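Local coordinates for UDP-L-Rhamnose Synthase (Acanthamoeba polyphaga mimivirus, PDB 7JID), which is a UDP-L-rhamnose synthase, an oxidoreductase that binds NADP and a UDP-linked 6-deoxyhexose, at residues K5-G10 with D53-F58; R45-I50 with F95-Y100; N101-Y106 with D156-R161. One frame throughout, in Å; residues are numbered along the deposited sequence.

Interaction 1 of 3, residues K5-G10 with D53-F58. With NAP (NADP nicotinamide-adenine-dinucleotide phosphate), chain D.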
loop_
_atom_site.group_PDB
_atom_site.type_symbol
_atom_site.label_atom_id
_atom_site.label_comp_id
_atom_site.label_asym_id
_atom_site.label_seq_id
_atom_site.Cartn_x
_atom_site.Cartn_y
_atom_site.Cartn_z
ATOM N N LYS A 5 29.653 7.770 5.903
ATOM C CA LYS A 5 28.536 8.733 6.113
ATOM C C LYS A 5 27.201 7.986 6.030
ATOM O O LYS A 5 26.942 7.379 4.989
ATOM C CB LYS A 5 28.566 9.840 5.056
ATOM C CG LYS A 5 27.636 11.000 5.369
ATOM C CD LYS A 5 27.553 12.028 4.283
ATOM C CE LYS A 5 28.735 12.969 4.282
ATOM N NZ LYS A 5 28.385 14.221 3.572
ATOM N N TRP A 6 26.415 8.048 7.105
ATOM C CA TRP A 6 25.150 7.285 7.266
ATOM C C TRP A 6 23.993 8.272 7.372
ATOM O O TRP A 6 23.969 9.083 8.353
ATOM C CB TRP A 6 25.210 6.402 8.506
ATOM C CG TRP A 6 26.306 5.381 8.552
ATOM C CD1 TRP A 6 27.645 5.626 8.674
ATOM C CD2 TRP A 6 26.165 3.950 8.563
ATOM N NE1 TRP A 6 28.349 4.457 8.693
ATOM C CE2 TRP A 6 27.462 3.399 8.679
ATOM C CE3 TRP A 6 25.075 3.067 8.515
ATOM C CZ2 TRP A 6 27.698 2.023 8.720
ATOM C CZ3 TRP A 6 25.316 1.712 8.506
ATOM C CH2 TRP A 6 26.600 1.191 8.661
ATOM N N LEU A 7 23.094 8.244 6.394
ATOM C CA LEU A 7 21.883 9.083 6.425
ATOM C C LEU A 7 20.760 8.268 7.082
ATOM O O LEU A 7 20.444 7.217 6.527
ATOM C CB LEU A 7 21.512 9.488 5.001
ATOM C CG LEU A 7 20.229 10.302 4.878
ATOM C CD1 LEU A 7 20.340 11.601 5.659
ATOM C CD2 LEU A 7 19.896 10.557 3.441
ATOM N N ILE A 8 20.226 8.773 8.178
ATOM C CA ILE A 8 19.243 8.020 9.013
ATOM C C ILE A 8 17.891 8.726 8.940
ATOM O O ILE A 8 17.752 9.839 9.476
ATOM C CB ILE A 8 19.736 7.868 10.464
ATOM C CG1 ILE A 8 21.174 7.325 10.567
ATOM C CG2 ILE A 8 18.743 7.014 11.263
ATOM C CD1 ILE A 8 21.409 6.030 9.828
ATOM N N PHE A 9 16.908 8.007 8.430
ATOM C CA PHE A 9 15.480 8.381 8.488
ATOM C C PHE A 9 14.882 7.765 9.753
ATOM O O PHE A 9 15.177 6.590 10.019
ATOM C CB PHE A 9 14.752 7.852 7.259
ATOM C CG PHE A 9 15.050 8.650 6.016
ATOM C CD1 PHE A 9 14.227 9.686 5.602
ATOM C CD2 PHE A 9 16.176 8.358 5.262
ATOM C CE1 PHE A 9 14.545 10.432 4.480
ATOM C CE2 PHE A 9 16.485 9.095 4.132
ATOM C CZ PHE A 9 15.657 10.128 3.733
ATOM N N GLY A 10 14.154 8.544 10.540
ATOM C CA GLY A 10 13.657 8.099 11.851
ATOM C C GLY A 10 14.710 8.245 12.939
ATOM O O GLY A 10 14.636 7.561 13.988
ATOM N N ASP A 53 27.050 7.109 2.242
ATOM C CA ASP A 53 27.548 5.755 1.918
ATOM C C ASP A 53 26.488 4.706 2.267
ATOM O O ASP A 53 26.449 3.669 1.618
ATOM C CB ASP A 53 28.845 5.465 2.679
ATOM C CG ASP A 53 29.945 6.463 2.332
ATOM O OD1 ASP A 53 30.343 6.438 1.176
ATOM O OD2 ASP A 53 30.291 7.288 3.191
ATOM N N ARG A 54 25.649 5.040 3.235
ATOM C CA ARG A 54 24.598 4.114 3.719
ATOM C C ARG A 54 23.375 4.952 4.039
ATOM O O ARG A 54 23.525 6.043 4.645
ATOM C CB ARG A 54 25.049 3.369 4.977
ATOM C CG ARG A 54 26.254 2.446 4.842
ATOM C CD ARG A 54 26.087 1.340 3.807
ATOM N NE ARG A 54 27.270 0.484 3.871
ATOM C CZ ARG A 54 28.393 0.702 3.164
ATOM N NH1 ARG A 54 28.453 1.738 2.341
ATOM N NH2 ARG A 54 29.448 -0.081 3.330
ATOM N N VAL A 55 22.196 4.404 3.769
ATOM C CA VAL A 55 20.914 4.971 4.257
ATOM C C VAL A 55 20.240 3.917 5.144
ATOM O O VAL A 55 20.285 2.732 4.808
ATOM C CB VAL A 55 20.034 5.399 3.073
ATOM C CG1 VAL A 55 18.688 5.925 3.532
ATOM C CG2 VAL A 55 20.756 6.453 2.226
ATOM N N MET A 56 19.640 4.371 6.216
ATOM C CA MET A 56 18.826 3.455 7.066
ATOM C C MET A 56 17.465 4.076 7.326
ATOM O O MET A 56 17.359 5.287 7.490
ATOM C CB MET A 56 19.506 3.118 8.392
ATOM C CG MET A 56 20.990 2.744 8.262
ATOM S SD MET A 56 21.729 2.124 9.807
ATOM C CE MET A 56 21.231 0.409 9.655
ATOM N N SER A 57 16.467 3.206 7.400
ATOM C CA SER A 57 15.056 3.554 7.640
ATOM C C SER A 57 14.605 2.944 8.977
ATOM O O SER A 57 14.463 1.703 9.065
ATOM C CB SER A 57 14.161 3.102 6.527
ATOM O OG SER A 57 12.807 3.454 6.825
ATOM N N PHE A 58 14.314 3.806 9.935
ATOM C CA PHE A 58 13.688 3.453 11.234
ATOM C C PHE A 58 12.364 4.168 11.379
ATOM O O PHE A 58 12.112 4.721 12.451
ATOM C CB PHE A 58 14.656 3.720 12.380
ATOM C CG PHE A 58 15.971 3.023 12.185
ATOM C CD1 PHE A 58 16.033 1.644 12.145
ATOM C CD2 PHE A 58 17.129 3.744 11.921
ATOM C CE1 PHE A 58 17.222 0.973 11.904
ATOM C CE2 PHE A 58 18.324 3.071 11.716
ATOM C CZ PHE A 58 18.366 1.701 11.665
HETATM P PA NAP D . 9.100 5.505 16.877
HETATM O O1A NAP D . 9.797 5.858 18.171
HETATM O O2A NAP D . 7.688 5.957 16.670
HETATM O O5B NAP D . 10.075 6.088 15.775
HETATM C C5B NAP D . 9.626 6.260 14.429
HETATM C C4B NAP D . 10.242 7.456 13.720
HETATM O O4B NAP D . 9.891 7.477 12.343
HETATM C C3B NAP D . 9.728 8.733 14.371
HETATM O O3B NAP D . 10.935 9.488 14.625
HETATM C C2B NAP D . 8.875 9.345 13.267
HETATM O O2B NAP D . 9.076 10.726 13.255
HETATM C C1B NAP D . 9.468 8.776 11.979
HETATM N N9A NAP D . 8.641 8.748 10.788
HETATM C C8A NAP D . 7.470 8.145 10.638
HETATM N N7A NAP D . 7.021 8.291 9.390
HETATM C C5A NAP D . 7.929 9.021 8.728
HETATM C C6A NAP D . 8.011 9.532 7.415
HETATM N N6A NAP D . 7.037 9.283 6.572
HETATM N N1A NAP D . 9.126 10.283 7.112
HETATM C C2A NAP D . 10.087 10.478 8.025
HETATM N N3A NAP D . 10.089 10.046 9.296
HETATM C C4A NAP D . 9.010 9.297 9.650
HETATM O O3 NAP D . 9.063 3.935 16.520
HETATM P PN NAP D . 10.269 2.860 16.687
HETATM O O1N NAP D . 9.603 1.846 17.602
HETATM O O2N NAP D . 11.621 3.415 16.857
HETATM O O5D NAP D . 10.173 2.146 15.277
HETATM C C5D NAP D . 10.902 2.364 14.077
HETATM C C4D NAP D . 10.092 1.726 12.910
HETATM O O4D NAP D . 10.895 0.754 12.319
HETATM C C3D NAP D . 8.891 1.004 13.483
HETATM O O3D NAP D . 7.936 0.571 12.442
HETATM C C2D NAP D . 9.761 -0.058 14.195
HETATM O O2D NAP D . 9.146 -1.266 14.666
HETATM C C1D NAP D . 10.800 -0.401 13.160
HETATM P P2B NAP D . 7.865 11.733 13.443
HETATM O O1X NAP D . 7.507 11.796 14.864
HETATM O O2X NAP D . 8.631 13.000 13.018
HETATM O O3X NAP D . 6.657 11.419 12.553
#
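W6 lays a face of its indole over the aliphatic start of R54, on two neighbouring strands (5-9 and 54-57) of the parallel sheet in this NADP-binding Rossmann fold. R54 CG sits 3.8 Å from the centroid of the W6 six-membered ring and nearly on the ring normal, a CH-pi contact. The arginine then bends at chi2 (-58°), and its guanidinium plane ends up 44° from the indole. Its NE and NH2 are held by A206 O and R207 O, while NH1 turns back to its neighbour D53 O and approaches from above that carbonyl plane. Further along the same face, M56 SD comes up to the six-membered ring of W6 obliquely, 3.7 Å from CE3, as a Met-aromatic contact. M56 and I8 run side by side, pointing the same way, with I8 CD1 against M56 CG. The other branch of the isoleucine, CG2, meets the rim of F58 in the ring plane, 3.7 Å from CD2. Helix 14-25 covers this face with L23 and V19. On the face of L7, F9 and V55, the F9 ring turns its edge to V55 CG1 at 3.9 Å.

Beneath the side chains, N-H donors from the two strands interleave in the parallel pattern, L7 to R54, M56 to L7 and F9 to M56. At the start of the strands K5 is held through both its backbone N and its backbone O: K5 N donates to the anti lone pair of D53 OD2 at 2.8 Å, and K5 O accepts from both D53 N and R54 N. At the far end F58 N bonds to F9 O, and the strand tips lead into the cofactor pocket, where F58 O lies 3.1 Å from C5D of the NADP.

Interaction 2 of 3, residues R45-I50 with F95-Y100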
loop_
_atom_site.group_PDB
_atom_site.type_symbol
_atom_site.label_atom_id
_atom_site.label_comp_id
_atom_site.label_asym_id
_atom_site.label_seq_id
_atom_site.Cartn_x
_atom_site.Cartn_y
_atom_site.Cartn_z
ATOM N N ARG A 45 16.461 14.933 -3.460
ATOM C CA ARG A 45 17.327 16.130 -3.306
ATOM C C ARG A 45 18.292 15.882 -2.141
ATOM O O ARG A 45 19.501 16.191 -2.295
ATOM C CB ARG A 45 16.501 17.404 -3.115
ATOM C CG ARG A 45 15.830 17.924 -4.383
ATOM C CD ARG A 45 15.242 19.324 -4.133
ATOM N NE ARG A 45 14.168 19.389 -3.138
ATOM C CZ ARG A 45 12.878 19.099 -3.372
ATOM N NH1 ARG A 45 12.482 18.711 -4.573
ATOM N NH2 ARG A 45 11.987 19.191 -2.400
ATOM N N GLU A 46 17.804 15.358 -1.015
ATOM C CA GLU A 46 18.642 15.175 0.201
ATOM C C GLU A 46 19.732 14.145 -0.094
ATOM O O GLU A 46 20.902 14.391 0.272
ATOM C CB GLU A 46 17.827 14.774 1.424
ATOM C CG GLU A 46 18.663 14.707 2.684
ATOM C CD GLU A 46 17.849 14.742 3.960
ATOM O OE1 GLU A 46 16.767 14.133 3.966
ATOM O OE2 GLU A 46 18.266 15.377 4.940
ATOM N N ILE A 47 19.376 13.035 -0.716
ATOM C CA ILE A 47 20.328 11.935 -1.023
ATOM C C ILE A 47 21.353 12.418 -2.048
ATOM O O ILE A 47 22.541 12.124 -1.871
ATOM C CB ILE A 47 19.565 10.685 -1.470
ATOM C CG1 ILE A 47 18.965 10.050 -0.221
ATOM C CG2 ILE A 47 20.450 9.730 -2.223
ATOM C CD1 ILE A 47 18.109 8.836 -0.455
ATOM N N SER A 48 20.903 13.163 -3.050
ATOM C CA SER A 48 21.780 13.664 -4.131
ATOM C C SER A 48 22.798 14.642 -3.545
ATOM O O SER A 48 23.947 14.626 -4.045
ATOM C CB SER A 48 20.948 14.279 -5.228
ATOM O OG SER A 48 21.805 14.698 -6.275
ATOM N N GLU A 49 22.414 15.432 -2.542
ATOM C CA GLU A 49 23.255 16.490 -1.905
ATOM C C GLU A 49 24.167 15.879 -0.827
ATOM O O GLU A 49 25.380 16.178 -0.814
ATOM C CB GLU A 49 22.407 17.603 -1.288
ATOM C CG GLU A 49 23.083 18.272 -0.102
ATOM C CD GLU A 49 22.666 19.679 0.294
ATOM O OE1 GLU A 49 23.092 20.642 -0.388
ATOM O OE2 GLU A 49 21.972 19.821 1.331
ATOM N N ILE A 50 23.623 15.058 0.068
ATOM C CA ILE A 50 24.404 14.491 1.209
ATOM C C ILE A 50 25.417 13.454 0.696
ATOM O O ILE A 50 26.475 13.347 1.329
ATOM C CB ILE A 50 23.471 13.905 2.287
ATOM C CG1 ILE A 50 22.625 14.988 2.966
ATOM C CG2 ILE A 50 24.262 13.088 3.307
ATOM C CD1 ILE A 50 23.416 16.128 3.591
ATOM N N PHE A 95 13.278 2.990 -3.884
ATOM C CA PHE A 95 13.425 3.386 -5.304
ATOM C C PHE A 95 14.617 4.327 -5.429
ATOM O O PHE A 95 15.403 4.190 -6.378
ATOM C CB PHE A 95 12.195 4.104 -5.845
ATOM C CG PHE A 95 11.094 3.169 -6.281
ATOM C CD1 PHE A 95 11.269 2.315 -7.335
ATOM C CD2 PHE A 95 9.885 3.137 -5.614
ATOM C CE1 PHE A 95 10.292 1.411 -7.717
ATOM C CE2 PHE A 95 8.891 2.273 -6.022
ATOM C CZ PHE A 95 9.084 1.391 -7.050
ATOM N N ILE A 96 14.698 5.303 -4.553
ATOM C CA ILE A 96 15.719 6.387 -4.687
ATOM C C ILE A 96 17.086 5.849 -4.279
ATOM O O ILE A 96 18.082 6.107 -5.014
ATOM C CB ILE A 96 15.294 7.630 -3.896
ATOM C CG1 ILE A 96 14.021 8.268 -4.479
ATOM C CG2 ILE A 96 16.430 8.637 -3.867
ATOM C CD1 ILE A 96 13.407 9.288 -3.540
ATOM N N CYS A 97 17.197 5.072 -3.200
ATOM C CA CYS A 97 18.517 4.471 -2.843
ATOM C C CYS A 97 19.011 3.586 -3.989
ATOM O O CYS A 97 20.206 3.707 -4.319
ATOM C CB CYS A 97 18.471 3.740 -1.511
ATOM S SG CYS A 97 18.293 4.914 -0.176
ATOM N N GLN A 98 18.134 2.797 -4.607
ATOM C CA GLN A 98 18.486 1.902 -5.723
ATOM C C GLN A 98 19.024 2.742 -6.877
ATOM O O GLN A 98 20.083 2.382 -7.456
ATOM C CB GLN A 98 17.278 1.097 -6.146
ATOM C CG GLN A 98 17.590 0.156 -7.289
ATOM C CD GLN A 98 16.374 -0.613 -7.711
ATOM O OE1 GLN A 98 15.371 -0.065 -8.199
ATOM N NE2 GLN A 98 16.495 -1.920 -7.622
ATOM N N LYS A 99 18.332 3.826 -7.216
ATOM C CA LYS A 99 18.759 4.658 -8.362
ATOM C C LYS A 99 20.178 5.163 -8.123
ATOM O O LYS A 99 20.961 5.124 -9.108
ATOM C CB LYS A 99 17.792 5.823 -8.557
ATOM C CG LYS A 99 18.286 6.931 -9.485
ATOM C CD LYS A 99 17.210 7.994 -9.730
ATOM C CE LYS A 99 17.665 9.129 -10.627
ATOM N NZ LYS A 99 16.583 10.127 -10.832
ATOM N N TYR A 100 20.485 5.645 -6.912
ATOM C CA TYR A 100 21.809 6.209 -6.530
ATOM C C TYR A 100 22.811 5.083 -6.166
ATOM O O TYR A 100 23.961 5.421 -5.801
ATOM C CB TYR A 100 21.626 7.300 -5.470
ATOM C CG TYR A 100 21.064 8.569 -6.044
ATOM C CD1 TYR A 100 21.900 9.561 -6.530
ATOM C CD2 TYR A 100 19.700 8.744 -6.199
ATOM C CE1 TYR A 100 21.395 10.715 -7.118
ATOM C CE2 TYR A 100 19.177 9.882 -6.800
ATOM C CZ TYR A 100 20.032 10.871 -7.260
ATOM O OH TYR A 100 19.512 11.984 -7.850
#
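I47 and C97 bring the last turns of helices 40-50 and 79-99 within 7.9 Å, CA to CA, and S48 stands 7.8 Å from Y100 by the same measure, with no hydrogen bond linking the two segments. I47 carries the contact with two separate branches. Its chain is extended at chi2 (177°), which puts CD1 between two residues of the partner helix, 3.8 Å from I96 CG2 and 3.9 Å from C97 SG. The other branch, CG2, presses on one face of the Y100 ring, closest to CG at 4.0 Å. Both helices lie on the same side of the Rossmann sheet, one leading into strand 54-57 and the other following it, so this is the packing of two successive crossover helices. Below them, I47 CG1 rests on L7 and C97 SG on V55.

Y100 leans across to helix 40-50. S48 CB approaches its outer end obliquely, 3.8 Å from Y100 OH. That hydroxyl is hydrogen-bonded to E44 OE2, which also makes a salt bridge with K99 NZ; one carboxylate oxygen thus ties the end of helix 79-99 to its neighbour. Y100 N is bonded back to I96 O, and the same carbonyl oxygen also lies in plane at the ring's edge. From the same helical turn, F95 stacks on F152 of the second subunit.

Interaction 3 of 3, residues N101-Y106 with D156-R161; sequences NIHLTY and DVLNLR
Y106 and N159, paired in register on one face of the sheet, both hold CG anti to the backbone N (chi1 164° and 167°), and the ring and the amide run side by side. Their planes are 25° apart, and N159 OD1 sits at the edge of the phenol ring, 3.2 Å from Y106 CD2. The amide's other end is tied down, since ND2 bonds to T213 OG1 and to D147 OD1. Beside them on this face L104 and V157 also run the same way, with L104 CD2 3.9 Å from V157 CG2, and V157 CG1 reaches Y106 CB. On the opposite face T105 and L158 match in direction, OG1 and CG2 of the threonine both meeting L158 CD2. H103 packs its ring obliquely on L158 CB and sends NE2 to T210 O.

Strands 103-109 and 157-162 are neighbours in the parallel Rossmann sheet. Y106 OH is bonded to K143 NZ, the lysine of the Tyr-x-x-x-Lys motif characteristic of the short-chain dehydrogenase/reductase family, and the Y106 side chain lies about 6 Å from the NADP and about 8 Å from the bound UDP-sugar.

Three nearly straight backbone bonds join the strands: L158 N to L104 O at 2.8 Å, Y106 N to L158 O at 2.7 Å, and L160 N to Y106 O at 3.0 Å. Toward the start of the pair they spread apart. The bond from L104 N to D156 O is weak, stretched to 3.5 Å. Before it, a water bridges I102 O and that same D156 O, donating to both.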
loop_
_atom_site.group_PDB
_atom_site.type_symbol
_atom_site.label_atom_id
_atom_site.label_comp_id
_atom_site.label_asym_id
_atom_site.label_seq_id
_atom_site.Cartn_x
_atom_site.Cartn_y
_atom_site.Cartn_z
ATOM N N ASN A 101 22.418 3.810 -6.230
ATOM C CA ASN A 101 23.323 2.671 -5.890
ATOM C C ASN A 101 23.835 2.844 -4.462
ATOM O O ASN A 101 25.043 2.602 -4.207
ATOM C CB ASN A 101 24.514 2.576 -6.860
ATOM C CG ASN A 101 24.111 2.171 -8.262
ATOM O OD1 ASN A 101 24.325 2.918 -9.218
ATOM N ND2 ASN A 101 23.538 0.986 -8.400
ATOM N N ILE A 102 22.968 3.272 -3.537
ATOM C CA ILE A 102 23.345 3.449 -2.112
ATOM C C ILE A 102 22.598 2.379 -1.302
ATOM O O ILE A 102 21.379 2.260 -1.447
ATOM C CB ILE A 102 23.067 4.850 -1.546
ATOM C CG1 ILE A 102 23.777 5.958 -2.343
ATOM C CG2 ILE A 102 23.495 4.867 -0.100
ATOM C CD1 ILE A 102 23.312 7.325 -1.989
ATOM N N HIS A 103 23.340 1.588 -0.546
ATOM C CA HIS A 103 22.736 0.496 0.256
ATOM C C HIS A 103 21.708 1.086 1.228
ATOM O O HIS A 103 22.023 2.054 1.929
ATOM C CB HIS A 103 23.840 -0.262 0.981
ATOM C CG HIS A 103 23.329 -1.359 1.841
ATOM N ND1 HIS A 103 22.814 -1.128 3.097
ATOM C CD2 HIS A 103 23.229 -2.673 1.596
ATOM C CE1 HIS A 103 22.388 -2.282 3.589
ATOM N NE2 HIS A 103 22.645 -3.253 2.700
ATOM N N LEU A 104 20.528 0.465 1.303
ATOM C CA LEU A 104 19.441 0.852 2.234
ATOM C C LEU A 104 19.203 -0.306 3.194
ATOM O O LEU A 104 19.012 -1.420 2.721
ATOM C CB LEU A 104 18.174 1.155 1.455
ATOM C CG LEU A 104 16.906 1.419 2.283
ATOM C CD1 LEU A 104 17.079 2.656 3.141
ATOM C CD2 LEU A 104 15.741 1.584 1.344
ATOM N N THR A 105 19.175 0.011 4.479
ATOM C CA THR A 105 18.626 -0.879 5.525
ATOM C C THR A 105 17.218 -0.382 5.850
ATOM O O THR A 105 17.090 0.724 6.342
ATOM C CB THR A 105 19.514 -0.942 6.773
ATOM O OG1 THR A 105 20.854 -1.286 6.382
ATOM C CG2 THR A 105 18.981 -1.960 7.753
ATOM N N TYR A 106 16.244 -1.251 5.639
ATOM C CA TYR A 106 14.839 -1.041 6.031
ATOM C C TYR A 106 14.543 -1.905 7.263
ATOM O O TYR A 106 14.568 -3.109 7.175
ATOM C CB TYR A 106 13.898 -1.337 4.862
ATOM C CG TYR A 106 12.467 -1.519 5.290
ATOM C CD1 TYR A 106 11.738 -0.447 5.802
ATOM C CD2 TYR A 106 11.861 -2.738 5.143
ATOM C CE1 TYR A 106 10.433 -0.627 6.221
ATOM C CE2 TYR A 106 10.550 -2.938 5.560
ATOM C CZ TYR A 106 9.835 -1.861 6.052
ATOM O OH TYR A 106 8.552 -1.995 6.516
ATOM N N ASP A 156 19.462 -4.679 -3.396
ATOM C CA ASP A 156 19.676 -3.247 -3.121
ATOM C C ASP A 156 19.254 -2.886 -1.712
ATOM O O ASP A 156 19.744 -1.866 -1.186
ATOM C CB ASP A 156 18.845 -2.424 -4.106
ATOM C CG ASP A 156 19.463 -2.507 -5.483
ATOM O OD1 ASP A 156 20.581 -1.953 -5.610
ATOM O OD2 ASP A 156 18.880 -3.231 -6.349
ATOM N N VAL A 157 18.349 -3.663 -1.118
ATOM C CA VAL A 157 17.788 -3.280 0.215
ATOM C C VAL A 157 17.931 -4.438 1.202
ATOM O O VAL A 157 17.605 -5.582 0.832
ATOM C CB VAL A 157 16.324 -2.863 0.111
ATOM C CG1 VAL A 157 15.694 -2.625 1.471
ATOM C CG2 VAL A 157 16.171 -1.643 -0.791
ATOM N N LEU A 158 18.341 -4.117 2.406
ATOM C CA LEU A 158 18.352 -5.054 3.530
ATOM C C LEU A 158 17.018 -4.884 4.277
ATOM O O LEU A 158 16.853 -3.825 4.903
ATOM C CB LEU A 158 19.550 -4.779 4.443
ATOM C CG LEU A 158 19.742 -5.723 5.630
ATOM C CD1 LEU A 158 19.924 -7.152 5.152
ATOM C CD2 LEU A 158 20.889 -5.221 6.481
ATOM N N ASN A 159 16.167 -5.896 4.250
ATOM C CA ASN A 159 14.829 -5.896 4.886
ATOM C C ASN A 159 14.902 -6.751 6.156
ATOM O O ASN A 159 14.860 -7.967 6.060
ATOM C CB ASN A 159 13.787 -6.297 3.857
ATOM C CG ASN A 159 12.457 -6.634 4.489
ATOM O OD1 ASN A 159 12.016 -5.901 5.368
ATOM N ND2 ASN A 159 11.817 -7.659 3.968
ATOM N N LEU A 160 14.938 -6.120 7.307
ATOM C CA LEU A 160 15.110 -6.846 8.587
ATOM C C LEU A 160 13.749 -6.952 9.296
ATOM O O LEU A 160 13.090 -5.927 9.530
ATOM C CB LEU A 160 16.121 -6.159 9.505
ATOM C CG LEU A 160 17.531 -6.081 8.922
ATOM C CD1 LEU A 160 18.452 -5.390 9.891
ATOM C CD2 LEU A 160 18.051 -7.449 8.487
ATOM N N ARG A 161 13.280 -8.174 9.507
ATOM C CA ARG A 161 12.020 -8.393 10.251
ATOM C C ARG A 161 12.249 -8.557 11.753
ATOM O O ARG A 161 12.630 -9.643 12.251
ATOM C CB ARG A 161 11.353 -9.631 9.650
ATOM C CG ARG A 161 10.942 -9.526 8.199
ATOM C CD ARG A 161 10.268 -10.834 7.883
ATOM N NE ARG A 161 9.863 -11.032 6.527
ATOM C CZ ARG A 161 9.732 -12.217 5.938
ATOM N NH1 ARG A 161 10.122 -13.317 6.567
ATOM N NH2 ARG A 161 9.262 -12.264 4.704
HETATM O O HOH W 1 19.965 0.494 -2.588
#

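Overall arrangement
From the N terminus, interaction 1 closes the first loop, bringing residues 53-58 back beside 5-10 after strand 29-32 and helix 40-50 have been laid down. Interaction 2 opens inside that loop, at 45-50, and closes beyond it at 95-100, so the two cross; they also touch, through K5 NZ to I50 O and through L7 and V55 beneath the helices. Interaction 3 follows in series, closing when 156-161 returns beside 101-106 after helix 138-150. Its 101-106 segment comes straight off helix 79-99, its strand pairs with 54-57 through S57 N to T105 O, and Q98 NE2 bonds D156 OD2. Interactions 1 and 3 thus build one sheet, and interaction 2 joins helices on one side of it.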